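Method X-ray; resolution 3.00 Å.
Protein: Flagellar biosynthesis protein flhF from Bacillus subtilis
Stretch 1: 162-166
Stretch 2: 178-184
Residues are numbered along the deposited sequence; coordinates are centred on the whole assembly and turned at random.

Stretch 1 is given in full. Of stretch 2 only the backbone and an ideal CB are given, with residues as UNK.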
# COMPACT_ATOMS: atom_id res chain seq x y z
N ALA A 162 -17.99 11.79 -20.93
CA ALA A 162 -18.10 10.43 -21.44
C ALA A 162 -19.18 9.66 -20.67
O ALA A 162 -19.57 10.05 -19.57
CB ALA A 162 -16.75 9.71 -21.30
N PRO A 163 -19.69 8.57 -21.26
CA PRO A 163 -20.73 7.74 -20.65
C PRO A 163 -20.22 6.75 -19.60
O PRO A 163 -19.11 6.25 -19.70
CB PRO A 163 -21.35 7.04 -21.85
CG PRO A 163 -20.18 6.85 -22.75
CD PRO A 163 -19.46 8.18 -22.66
N LEU A 164 -21.06 6.47 -18.61
CA LEU A 164 -20.71 5.53 -17.55
C LEU A 164 -21.95 4.72 -17.16
O LEU A 164 -23.06 5.25 -17.11
CB LEU A 164 -20.18 6.29 -16.33
CG LEU A 164 -19.74 5.48 -15.12
CD1 LEU A 164 -18.97 6.39 -14.18
CD2 LEU A 164 -20.93 4.87 -14.39
N GLU A 165 -21.74 3.43 -16.89
CA GLU A 165 -22.83 2.54 -16.51
C GLU A 165 -22.45 1.70 -15.30
O GLU A 165 -21.50 0.93 -15.37
CB GLU A 165 -23.18 1.61 -17.66
CG GLU A 165 -23.70 2.29 -18.92
CD GLU A 165 -25.07 2.94 -18.72
OE1 GLU A 165 -25.91 2.35 -18.00
OE2 GLU A 165 -25.30 4.04 -19.31
N VAL A 166 -23.18 1.83 -14.20
CA VAL A 166 -22.91 1.04 -13.01
C VAL A 166 -23.48 -0.37 -13.23
O VAL A 166 -24.45 -0.54 -13.97
CB VAL A 166 -23.58 1.65 -11.77
CG1 VAL A 166 -23.48 0.69 -10.59
CG2 VAL A 166 -22.91 2.97 -11.42
N UNK A 178 -22.34 -4.52 -23.89
CA UNK A 178 -22.92 -4.64 -25.22
C UNK A 178 -23.49 -3.32 -25.72
O UNK A 178 -23.62 -3.09 -26.92
CB UNK A 178 -24.01 -5.71 -25.22
N UNK A 179 -23.85 -2.46 -24.78
CA UNK A 179 -24.39 -1.15 -25.09
C UNK A 179 -23.28 -0.30 -25.70
O UNK A 179 -23.47 0.36 -26.73
CB UNK A 179 -24.97 -0.48 -23.84
N UNK A 180 -22.12 -0.32 -25.06
CA UNK A 180 -20.96 0.44 -25.52
C UNK A 180 -20.24 -0.25 -26.66
O UNK A 180 -19.13 0.15 -27.04
CB UNK A 180 -19.99 0.67 -24.36
N UNK A 181 -20.86 -1.29 -27.20
CA UNK A 181 -20.30 -2.04 -28.31
C UNK A 181 -19.84 -1.14 -29.46
O UNK A 181 -18.98 -1.53 -30.26
CB UNK A 181 -21.33 -3.05 -28.82
N UNK A 182 -20.40 0.06 -29.54
CA UNK A 182 -20.07 0.99 -30.60
C UNK A 182 -18.83 1.84 -30.31
O UNK A 182 -18.24 2.43 -31.22
CB UNK A 182 -21.27 1.91 -30.86
N UNK A 183 -18.45 1.92 -29.04
CA UNK A 183 -17.29 2.72 -28.64
C UNK A 183 -15.95 2.03 -28.88
O UNK A 183 -15.88 0.81 -28.93
CB UNK A 183 -17.41 3.08 -27.16
N UNK A 184 -14.89 2.82 -29.02
CA UNK A 184 -13.58 2.25 -29.24
C UNK A 184 -13.16 1.47 -28.00
O UNK A 184 -13.13 0.24 -28.00
CB UNK A 184 -12.56 3.34 -29.58

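Position 178 has helical backbone angles (phi/psi -93/-24), and its CB lies beyond the reach of stretch 1, so the visible atoms hardly restrict it; most polar or charged residues would do. It is Glu 178; even its nearest side-chain atom, CB, lies 10.2 Å from Glu 165 CG, and the carboxylate is farther away. Its backbone O matters more, as position 181 makes clear.

Position 179 is also helical (-69/-47), and its CA-to-CB bond points toward stretch 1. Nothing there comes within 5.5 Å of the ideal CB, so only a side chain of some length could make contact. The nearest feature is the Glu 165 side chain: its carboxylate would suit a basic or polar residue, while its methylenes leave room for an aliphatic one. The deposited residue is Leu 179 (chi1 t, chi2 t), which makes a marginal contact, CD1 to Glu 165 CD at 4.5 Å.

At position 180 the chain leaves helical phi/psi (-80/11). CB again points toward stretch 1, and the register is closest here, with its CA 8.8 Å from the CA of Pro 163. Ahead of CB lies a gap lined by the Pro 163 ring, the backbone N of Leu 164 and the CG of Glu 165. A long apolar side chain, such as Leu, Met or an aromatic, would suit it. Phe 180 (chi1 m) fills it: CE1 lies 3.4 Å from Pro 163 CG, CE2 3.3 Å from Glu 165 CG, and CZ 4.2 Å from Leu 164 N. All three approaches are oblique to the ring; the Pro 163 contact is between apolar side chains, and no hydrogen bond joins the two stretches.

Position 181 is out of reach, and several small or polar residues would fit its angles (-51/-23). Ser 181, with chi1 p, turns its OG back to donate a hydrogen bond to Glu 178 O (2.7 Å), supplementing a weak one from Ser 181 N to the same O (3.3 Å).

Position 182 likewise has no partner in stretch 1, so a polar or charged residue is reasonable. It is Glu 182, whose side chain comes no closer than CB to Pro 163 CG, 9.6 Å.

Position 183 is extended (-81/156), and its N donates to Phe 180 O (2.8 Å), closing a turn. CB points toward stretch 1, but the Pro 163 ring lies well beyond it, favouring a long apolar or aromatic side chain. Tyr 183 (chi1 m) bridges the distance: CE2 meets Pro 163 CG at 3.7 Å, so that one proline carbon touches both aromatic rings.

Position 184 (-65/-72) is out of reach of stretch 1, so many side chains, polar ones among them, would suit it. It is Asp 184, whose OD2 is hydrogen-bonded elsewhere in the structure.

Stretch 2, residues 178-184: ELFSEYD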
# COMPACT_ATOMS: atom_id res chain seq x y z
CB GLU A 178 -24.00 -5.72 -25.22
CG GLU A 178 -23.44 -7.15 -25.11
CD GLU A 178 -24.49 -8.18 -24.73
OE1 GLU A 178 -25.52 -8.27 -25.44
OE2 GLU A 178 -24.27 -8.89 -23.72
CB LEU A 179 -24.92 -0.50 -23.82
CG LEU A 179 -25.73 0.79 -23.94
CD1 LEU A 179 -26.35 1.10 -22.58
CD2 LEU A 179 -24.84 1.93 -24.41
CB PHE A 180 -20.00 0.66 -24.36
CG PHE A 180 -20.53 1.56 -23.30
CD1 PHE A 180 -20.96 2.84 -23.61
CD2 PHE A 180 -20.60 1.13 -21.98
CE1 PHE A 180 -21.45 3.68 -22.63
CE2 PHE A 180 -21.09 1.97 -20.99
CZ PHE A 180 -21.52 3.24 -21.32
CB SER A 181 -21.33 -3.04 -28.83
OG SER A 181 -22.50 -2.38 -29.30
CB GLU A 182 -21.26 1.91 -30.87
CG GLU A 182 -22.56 1.18 -31.27
CD GLU A 182 -22.52 0.59 -32.67
OE1 GLU A 182 -21.72 -0.35 -32.91
OE2 GLU A 182 -23.29 1.05 -33.54
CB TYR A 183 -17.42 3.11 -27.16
CG TYR A 183 -18.53 4.08 -26.89
CD1 TYR A 183 -19.86 3.70 -27.04
CD2 TYR A 183 -18.25 5.40 -26.53
CE1 TYR A 183 -20.88 4.61 -26.84
CE2 TYR A 183 -19.28 6.32 -26.33
CZ TYR A 183 -20.59 5.92 -26.50
OH TYR A 183 -21.61 6.82 -26.34
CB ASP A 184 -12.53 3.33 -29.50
CG ASP A 184 -12.84 4.15 -30.73
OD1 ASP A 184 -13.21 3.55 -31.77
OD2 ASP A 184 -12.70 5.39 -30.67
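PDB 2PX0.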